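Local coordinates for protein nicotinate-nucleotide--dimethylbenzimidazole phosphoribosyltransferase (Thermus thermophilus HB8, PDB 1WX1) that probably transfers the phosphoribosyl group of nicotinate mononucleotide to 5,6-dimethylbenzimidazole, making alpha-ribazole 5'-phosphate for cobalamin biosynthesis, at residues 54-59 / 227-232; 58-63 / 122-127; 270-275 / 288-293. All coordinates share one frame; numbering follows the deposited sequence.

Contact 1: residues 54-59 / 227-232; sequences ADHGVV and GLELVA
Ala54, where strand 47-54 of the parallel sheet gives way to a loop, places its CA 5.4 Å from the CA of Glu229 in the first turn of helix 228-242. The loop runs on past Gly227, the N-cap residue of that helix. The side chains of His56 and Glu229 meet tip to tip. His56 NE2 donates to Glu229 OE2 over 2.6 Å with an N-H...O angle of 159°, the oxygen lying in the ring plane and using its syn lone pair. Ring and carboxylate are turned 58° apart. Glu229 CG sits between its own backbone N and carbonyl carbon (chi1 82°); the chain is bent at chi2, and Glu229 OE1 lies 3.6 Å from Ala54 CB. Ala54 CB points at the helix and packs 3.8 Å from Leu228 CB. Beside NE2, His56 CE1 comes to 3.7 Å from Gly227 CA, obliquely; a CB on Gly227 would collide with it. A water lies over one face of the imidazole, toward its rim. It donates to Asp55 O and to Glu229 OE1 and accepts from Leu228 N, an amide at the helix start, each at 2.9 Å. The Glu229 side chain lies about 11 Å from that of Glu304, the predicted proton acceptor. Asn167 ND2, at the start of helix 167-179, also donates to Glu229 OE2. In this buried contact His56 and Asn167 thus share OE2 while the water holds OE1, which should limit the rotation of the carboxylate and direct His56 NE2 toward it.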
loop_
_atom_site.group_PDB
_atom_site.type_symbol
_atom_site.label_atom_id
_atom_site.label_comp_id
_atom_site.label_asym_id
_atom_site.label_seq_id
_atom_site.Cartn_x
_atom_site.Cartn_y
_atom_site.Cartn_z
ATOM N N ALA A 54 25.008 -7.207 -9.659
ATOM C CA ALA A 54 26.322 -7.826 -9.635
ATOM C C ALA A 54 26.148 -9.315 -9.378
ATOM O O ALA A 54 25.139 -9.742 -8.814
ATOM C CB ALA A 54 27.189 -7.202 -8.540
ATOM N N ASP A 55 27.133 -10.101 -9.793
ATOM C CA ASP A 55 27.073 -11.534 -9.582
ATOM C C ASP A 55 27.840 -11.959 -8.344
ATOM O O ASP A 55 28.645 -11.195 -7.809
ATOM C CB ASP A 55 27.552 -12.269 -10.829
ATOM C CG ASP A 55 26.446 -12.397 -11.859
ATOM O OD1 ASP A 55 26.608 -11.909 -12.999
ATOM O OD2 ASP A 55 25.398 -12.981 -11.509
ATOM N N HIS A 56 27.572 -13.180 -7.893
ATOM C CA HIS A 56 28.170 -13.713 -6.675
ATOM C C HIS A 56 28.854 -15.066 -6.866
ATOM O O HIS A 56 28.261 -15.996 -7.413
ATOM C CB HIS A 56 27.074 -13.853 -5.616
ATOM C CG HIS A 56 26.385 -12.567 -5.291
ATOM N ND1 HIS A 56 26.654 -11.843 -4.147
ATOM C CD2 HIS A 56 25.459 -11.848 -5.975
ATOM C CE1 HIS A 56 25.930 -10.741 -4.141
ATOM N NE2 HIS A 56 25.195 -10.721 -5.242
ATOM N N GLY A 57 30.096 -15.174 -6.402
ATOM C CA GLY A 57 30.816 -16.429 -6.525
ATOM C C GLY A 57 30.207 -17.516 -5.656
ATOM O O GLY A 57 30.409 -18.705 -5.908
ATOM N N VAL A 58 29.445 -17.118 -4.640
ATOM C CA VAL A 58 28.829 -18.085 -3.734
ATOM C C VAL A 58 27.792 -18.984 -4.416
ATOM O O VAL A 58 27.336 -19.964 -3.828
ATOM C CB VAL A 58 28.203 -17.374 -2.493
ATOM C CG1 VAL A 58 26.894 -16.708 -2.860
ATOM C CG2 VAL A 58 28.021 -18.375 -1.349
ATOM N N VAL A 59 27.427 -18.671 -5.658
ATOM C CA VAL A 59 26.467 -19.511 -6.365
ATOM C C VAL A 59 27.053 -20.909 -6.525
ATOM O O VAL A 59 26.326 -21.873 -6.747
ATOM C CB VAL A 59 26.126 -18.971 -7.775
ATOM C CG1 VAL A 59 25.382 -17.644 -7.661
ATOM C CG2 VAL A 59 27.401 -18.816 -8.595
ATOM N N GLY A 227 28.476 -8.476 -1.040
ATOM C CA GLY A 227 28.381 -8.471 -2.489
ATOM C C GLY A 227 28.608 -7.060 -3.005
ATOM O O GLY A 227 28.405 -6.079 -2.282
ATOM N N LEU A 228 29.028 -6.950 -4.258
ATOM C CA LEU A 228 29.294 -5.647 -4.856
ATOM C C LEU A 228 28.077 -4.730 -4.919
ATOM O O LEU A 228 28.184 -3.542 -4.620
ATOM C CB LEU A 228 29.869 -5.834 -6.263
ATOM C CG LEU A 228 31.271 -6.451 -6.273
ATOM C CD1 LEU A 228 31.510 -7.165 -7.592
ATOM C CD2 LEU A 228 32.319 -5.356 -6.038
ATOM N N GLU A 229 26.928 -5.274 -5.315
ATOM C CA GLU A 229 25.722 -4.465 -5.424
ATOM C C GLU A 229 25.210 -4.076 -4.037
ATOM O O GLU A 229 24.535 -3.063 -3.886
ATOM C CB GLU A 229 24.631 -5.207 -6.224
ATOM C CG GLU A 229 23.810 -6.216 -5.439
ATOM C CD GLU A 229 24.449 -7.585 -5.372
ATOM O OE1 GLU A 229 25.692 -7.658 -5.257
ATOM O OE2 GLU A 229 23.700 -8.587 -5.422
ATOM N N LEU A 230 25.535 -4.871 -3.021
ATOM C CA LEU A 230 25.095 -4.547 -1.664
ATOM C C LEU A 230 25.863 -3.316 -1.178
ATOM O O LEU A 230 25.308 -2.441 -0.510
ATOM C CB LEU A 230 25.333 -5.733 -0.712
ATOM C CG LEU A 230 24.677 -7.070 -1.092
ATOM C CD1 LEU A 230 24.866 -8.074 0.045
ATOM C CD2 LEU A 230 23.187 -6.874 -1.367
ATOM N N VAL A 231 27.145 -3.254 -1.518
ATOM C CA VAL A 231 27.984 -2.123 -1.142
ATOM C C VAL A 231 27.545 -0.902 -1.962
ATOM O O VAL A 231 27.515 0.218 -1.453
ATOM C CB VAL A 231 29.469 -2.430 -1.413
ATOM C CG1 VAL A 231 30.326 -1.203 -1.119
ATOM C CG2 VAL A 231 29.909 -3.607 -0.552
ATOM N N ALA A 232 27.209 -1.124 -3.231
ATOM C CA ALA A 232 26.751 -0.033 -4.087
ATOM C C ALA A 232 25.447 0.524 -3.520
ATOM O O ALA A 232 25.203 1.732 -3.561
ATOM C CB ALA A 232 26.528 -0.536 -5.513
HETATM O O HOH W 1 28.123 -9.162 -5.839
#

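Contact 2: residues 58-63 / 122-127; sequences VVAEGV and TANLAQ. With NA (sodium ion), chain C.
Val58 and Asn124 bring two irregular loops together, their CA atoms 4.3 Å apart, with no direct backbone hydrogen bond between the segments. Glu61 OE2 is the hub of the side-chain contact. Asn124 ND2 donates to it over 2.8 Å with an angle of 147°, using the anti lone pair of OE2, the acceptor tilted from the amide plane of Asn124. Gln127 NE2 donates to the same Glu61 OE2 at 3.1 Å, nearly straight at 175° and in its own amide plane, but it arrives from above the carboxylate. Asn124 CG is anti to its backbone N (chi1 -171°), which carries it to the side of the carbonyl carbon, where the amide meets Glu61 and Val58. The other amide atom, Asn124 OD1, accepts from Ala126 N at 3.0 Å, an Asx turn that holds the amide in place. Next to these bonds, Glu61 CG packs 3.8 Å from Ala126 CB, and Val58 CG2 lies 3.8 Å from Leu125 CG. A water bridges the backbones: it donates to Ala123 O (2.7 Å), accepts from Leu125 N and more weakly from Val58 N. An alanine in place of Glu61 would probably leave the amide groups of Asn124 and Gln127 without their shared acceptor and open a gap beside Ala126 CB. Outside the pair, Arg200, Arg207 and Arg211 bond to carbonyls of Gly62, Ala126 and Leu125, tying both loops to the region of helix 195-210. Gln127 O binds a sodium ion at 2.5 Å, which three waters also bind. Two N-H donors on one oxygen would probably stabilise the negative charge of the Glu61 carboxylate.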
loop_
_atom_site.group_PDB
_atom_site.type_symbol
_atom_site.label_atom_id
_atom_site.label_comp_id
_atom_site.label_asym_id
_atom_site.label_seq_id
_atom_site.Cartn_x
_atom_site.Cartn_y
_atom_site.Cartn_z
ATOM N N VAL A 58 29.445 -17.118 -4.640
ATOM C CA VAL A 58 28.829 -18.085 -3.734
ATOM C C VAL A 58 27.792 -18.984 -4.416
ATOM O O VAL A 58 27.336 -19.964 -3.828
ATOM C CB VAL A 58 28.203 -17.374 -2.493
ATOM C CG1 VAL A 58 26.894 -16.708 -2.860
ATOM C CG2 VAL A 58 28.021 -18.375 -1.349
ATOM N N VAL A 59 27.427 -18.671 -5.658
ATOM C CA VAL A 59 26.467 -19.511 -6.365
ATOM C C VAL A 59 27.053 -20.909 -6.525
ATOM O O VAL A 59 26.326 -21.873 -6.747
ATOM C CB VAL A 59 26.126 -18.971 -7.775
ATOM C CG1 VAL A 59 25.382 -17.644 -7.661
ATOM C CG2 VAL A 59 27.401 -18.816 -8.595
ATOM N N ALA A 60 28.372 -21.013 -6.409
ATOM C CA ALA A 60 29.042 -22.300 -6.547
ATOM C C ALA A 60 28.695 -23.237 -5.389
ATOM O O ALA A 60 28.947 -24.442 -5.461
ATOM C CB ALA A 60 30.552 -22.097 -6.629
ATOM N N GLU A 61 28.117 -22.680 -4.326
ATOM C CA GLU A 61 27.730 -23.466 -3.156
ATOM C C GLU A 61 26.317 -24.038 -3.289
ATOM O O GLU A 61 25.788 -24.633 -2.344
ATOM C CB GLU A 61 27.803 -22.606 -1.891
ATOM C CG GLU A 61 29.192 -22.082 -1.543
ATOM C CD GLU A 61 30.204 -23.193 -1.321
ATOM O OE1 GLU A 61 29.850 -24.194 -0.669
ATOM O OE2 GLU A 61 31.355 -23.062 -1.785
ATOM N N GLY A 62 25.705 -23.842 -4.451
ATOM C CA GLY A 62 24.365 -24.354 -4.684
ATOM C C GLY A 62 23.321 -23.712 -3.790
ATOM O O GLY A 62 22.480 -24.401 -3.207
ATOM N N VAL A 63 23.364 -22.388 -3.688
ATOM C CA VAL A 63 22.426 -21.661 -2.841
ATOM C C VAL A 63 21.259 -21.055 -3.614
ATOM O O VAL A 63 20.407 -20.388 -3.028
ATOM C CB VAL A 63 23.143 -20.537 -2.066
ATOM C CG1 VAL A 63 24.236 -21.133 -1.196
ATOM C CG2 VAL A 63 23.733 -19.516 -3.040
ATOM N N THR A 122 31.725 -11.385 -7.543
ATOM C CA THR A 122 32.614 -11.550 -6.400
ATOM C C THR A 122 33.190 -12.960 -6.363
ATOM O O THR A 122 32.746 -13.848 -7.096
ATOM C CB THR A 122 31.858 -11.373 -5.086
ATOM O OG1 THR A 122 30.722 -12.246 -5.097
ATOM C CG2 THR A 122 31.398 -9.931 -4.900
ATOM N N ALA A 123 34.184 -13.155 -5.502
ATOM C CA ALA A 123 34.776 -14.473 -5.309
ATOM C C ALA A 123 33.759 -15.181 -4.404
ATOM O O ALA A 123 32.838 -14.539 -3.900
ATOM C CB ALA A 123 36.130 -14.349 -4.600
ATOM N N ASN A 124 33.922 -16.488 -4.203
ATOM C CA ASN A 124 33.015 -17.272 -3.361
ATOM C C ASN A 124 33.201 -16.878 -1.894
ATOM O O ASN A 124 34.216 -17.206 -1.286
ATOM C CB ASN A 124 33.319 -18.765 -3.529
ATOM C CG ASN A 124 32.291 -19.654 -2.857
ATOM O OD1 ASN A 124 31.551 -19.221 -1.974
ATOM N ND2 ASN A 124 32.250 -20.917 -3.267
ATOM N N LEU A 125 32.211 -16.195 -1.325
ATOM C CA LEU A 125 32.298 -15.733 0.061
ATOM C C LEU A 125 32.406 -16.850 1.100
ATOM O O LEU A 125 32.804 -16.608 2.241
ATOM C CB LEU A 125 31.089 -14.837 0.388
ATOM C CG LEU A 125 29.704 -15.487 0.459
ATOM C CD1 LEU A 125 29.469 -16.037 1.861
ATOM C CD2 LEU A 125 28.633 -14.449 0.131
ATOM N N ALA A 126 32.045 -18.071 0.718
ATOM C CA ALA A 126 32.124 -19.195 1.642
ATOM C C ALA A 126 33.538 -19.757 1.731
ATOM O O ALA A 126 33.859 -20.507 2.660
ATOM C CB ALA A 126 31.158 -20.303 1.213
ATOM N N GLN A 127 34.385 -19.386 0.775
ATOM C CA GLN A 127 35.751 -19.906 0.727
ATOM C C GLN A 127 36.839 -18.858 0.929
ATOM O O GLN A 127 38.008 -19.201 1.091
ATOM C CB GLN A 127 35.980 -20.613 -0.611
ATOM C CG GLN A 127 34.923 -21.664 -0.939
ATOM C CD GLN A 127 34.925 -22.829 0.034
ATOM O OE1 GLN A 127 35.893 -23.041 0.768
ATOM N NE2 GLN A 127 33.840 -23.582 0.054
HETATM NA NA NA C . 39.838 -20.358 -0.100
HETATM O O HOH W 2 30.300 -14.821 -3.069
HETATM O O HOH W 3 40.506 -21.053 2.480
HETATM O O HOH W 4 41.130 -18.083 0.587
HETATM O O HOH W 5 38.989 -19.268 -2.376
#

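Contact 3: residues 270-275 / 288-293; sequences DHLFAG and EALGLR
Strand 272-274, outermost in the parallel sheet of this chain, is packed by Leu290 at the C-terminal end of helix 281-290, the helix that follows it, and by Leu292 just beyond. Gly291, with positive phi, is the C-prime residue of the Schellman motif that stops the helix and turns the chain back toward the strand. Ala274 and Leu292 are the closest backbone pair, CA to CA 6.2 Å. Leu292 meets the strand with both branches: CD1 rests 3.8 Å from Leu272 CB, while CD2 lies 3.7 Å from Leu272 O. Nearer its backbone, Leu292 CB meets Ala274 CB at 4.1 Å. The same Ala274 CB lies 3.8 Å from Arg293 O. Leu272 CD1 touches Leu290 CD2 at 4.0 Å, branch against branch, as the two chains pass at a slant. One water completes the junction, accepting from Ala274 N (2.8 Å) and donating to Arg293 O (2.9 Å). Leu249 of the neighbouring strand packs against both Leu272 and Leu292, and Leu290 also reaches helix 252-264. Arg293 NH2 makes a weak hydrogen bond with Asp297 O of the second subunit. The segments share no direct hydrogen bond; aliphatic side chains do the joining, and a single water links the backbone groups Ala274 N and Arg293 O.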
loop_
_atom_site.group_PDB
_atom_site.type_symbol
_atom_site.label_atom_id
_atom_site.label_comp_id
_atom_site.label_asym_id
_atom_site.label_seq_id
_atom_site.Cartn_x
_atom_site.Cartn_y
_atom_site.Cartn_z
ATOM N N ASP A 270 17.306 8.075 10.290
ATOM C CA ASP A 270 16.172 9.004 10.365
ATOM C C ASP A 270 15.550 9.318 9.006
ATOM O O ASP A 270 14.434 9.834 8.936
ATOM C CB ASP A 270 16.600 10.318 11.028
ATOM C CG ASP A 270 17.102 10.115 12.436
ATOM O OD1 ASP A 270 16.438 9.380 13.198
ATOM O OD2 ASP A 270 18.157 10.690 12.775
ATOM N N HIS A 271 16.263 8.997 7.933
ATOM C CA HIS A 271 15.765 9.253 6.582
ATOM C C HIS A 271 15.150 8.020 5.930
ATOM O O HIS A 271 14.613 8.105 4.822
ATOM C CB HIS A 271 16.899 9.750 5.683
ATOM C CG HIS A 271 17.298 11.168 5.934
ATOM N ND1 HIS A 271 17.209 12.147 4.966
ATOM C CD2 HIS A 271 17.805 11.775 7.034
ATOM C CE1 HIS A 271 17.644 13.292 5.459
ATOM N NE2 HIS A 271 18.012 13.093 6.714
ATOM N N LEU A 272 15.234 6.882 6.614
ATOM C CA LEU A 272 14.719 5.622 6.082
ATOM C C LEU A 272 13.254 5.314 6.358
ATOM O O LEU A 272 12.741 5.554 7.454
ATOM C CB LEU A 272 15.546 4.440 6.606
ATOM C CG LEU A 272 17.031 4.330 6.252
ATOM C CD1 LEU A 272 17.610 3.062 6.890
ATOM C CD2 LEU A 272 17.198 4.299 4.740
ATOM N N PHE A 273 12.599 4.759 5.344
ATOM C CA PHE A 273 11.209 4.341 5.422
ATOM C C PHE A 273 11.177 2.911 4.895
ATOM O O PHE A 273 11.676 2.638 3.796
ATOM C CB PHE A 273 10.332 5.241 4.550
ATOM C CG PHE A 273 10.208 6.644 5.074
ATOM C CD1 PHE A 273 9.164 6.989 5.931
ATOM C CD2 PHE A 273 11.162 7.604 4.754
ATOM C CE1 PHE A 273 9.073 8.279 6.463
ATOM C CE2 PHE A 273 11.085 8.895 5.280
ATOM C CZ PHE A 273 10.037 9.231 6.139
ATOM N N ALA A 274 10.606 1.995 5.668
ATOM C CA ALA A 274 10.537 0.607 5.234
ATOM C C ALA A 274 9.353 0.425 4.294
ATOM O O ALA A 274 8.192 0.478 4.719
ATOM C CB ALA A 274 10.412 -0.325 6.440
ATOM N N GLY A 275 9.651 0.217 3.014
ATOM C CA GLY A 275 8.603 0.038 2.025
ATOM C C GLY A 275 7.688 -1.141 2.303
ATOM O O GLY A 275 6.465 -1.011 2.264
ATOM N N GLU A 288 13.780 -4.560 12.545
ATOM C CA GLU A 288 13.725 -4.390 13.996
ATOM C C GLU A 288 15.004 -3.689 14.460
ATOM O O GLU A 288 14.958 -2.798 15.304
ATOM C CB GLU A 288 13.573 -5.747 14.695
ATOM C CG GLU A 288 12.194 -6.373 14.523
ATOM C CD GLU A 288 11.088 -5.566 15.210
ATOM O OE1 GLU A 288 11.065 -5.500 16.459
ATOM O OE2 GLU A 288 10.239 -4.990 14.502
ATOM N N ALA A 289 16.142 -4.079 13.894
ATOM C CA ALA A 289 17.413 -3.465 14.259
ATOM C C ALA A 289 17.400 -1.980 13.902
ATOM O O ALA A 289 18.015 -1.154 14.584
ATOM C CB ALA A 289 18.564 -4.167 13.537
ATOM N N LEU A 290 16.695 -1.646 12.826
ATOM C CA LEU A 290 16.600 -0.262 12.379
ATOM C C LEU A 290 15.458 0.462 13.086
ATOM O O LEU A 290 15.376 1.686 13.043
ATOM C CB LEU A 290 16.384 -0.214 10.861
ATOM C CG LEU A 290 17.614 -0.510 9.992
ATOM C CD1 LEU A 290 17.185 -0.836 8.570
ATOM C CD2 LEU A 290 18.556 0.678 10.017
ATOM N N GLY A 291 14.583 -0.303 13.734
ATOM C CA GLY A 291 13.452 0.283 14.431
ATOM C C GLY A 291 12.436 0.866 13.463
ATOM O O GLY A 291 11.857 1.921 13.716
ATOM N N LEU A 292 12.209 0.172 12.352
ATOM C CA LEU A 292 11.275 0.644 11.340
ATOM C C LEU A 292 10.082 -0.279 11.145
ATOM O O LEU A 292 10.210 -1.503 11.204
ATOM C CB LEU A 292 12.006 0.808 10.002
ATOM C CG LEU A 292 13.203 1.757 10.000
ATOM C CD1 LEU A 292 13.941 1.666 8.667
ATOM C CD2 LEU A 292 12.715 3.180 10.253
ATOM N N ARG A 293 8.920 0.321 10.902
ATOM C CA ARG A 293 7.695 -0.431 10.669
ATOM C C ARG A 293 7.424 -0.470 9.169
ATOM O O ARG A 293 7.387 0.567 8.513
ATOM C CB ARG A 293 6.510 0.234 11.372
ATOM C CG ARG A 293 5.174 -0.449 11.122
ATOM C CD ARG A 293 4.041 0.342 11.761
ATOM N NE ARG A 293 2.740 -0.310 11.626
ATOM C CZ ARG A 293 2.160 -0.613 10.469
ATOM N NH1 ARG A 293 2.761 -0.327 9.321
ATOM N NH2 ARG A 293 0.967 -1.197 10.461
HETATM O O HOH W 6 9.104 2.858 7.834
#

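How the contacts relate
From the N terminus, the chain leaves strand 47-54 into a loop that serves contacts 1 and 2 in turn. Contact 2 closes the shorter excursion, from 58-63 to 122-127, and nests inside the longer one that contact 1 closes at helix 228-242. Val58 and Val59 belong to both, and the two sites touch: Asp55 O lies 3.1 Å from Thr122 N, probably a hydrogen bond. Together they tie the end of a central strand to the loop before helix 133-152 and to helix 228-242. Contact 3 follows in series, a short local loop on the opposite side of the chain's centre from contact 1, about 12 Å away at the nearest atoms, joining edge strand 272-274 to the end of helix 281-290 and the residues just after it.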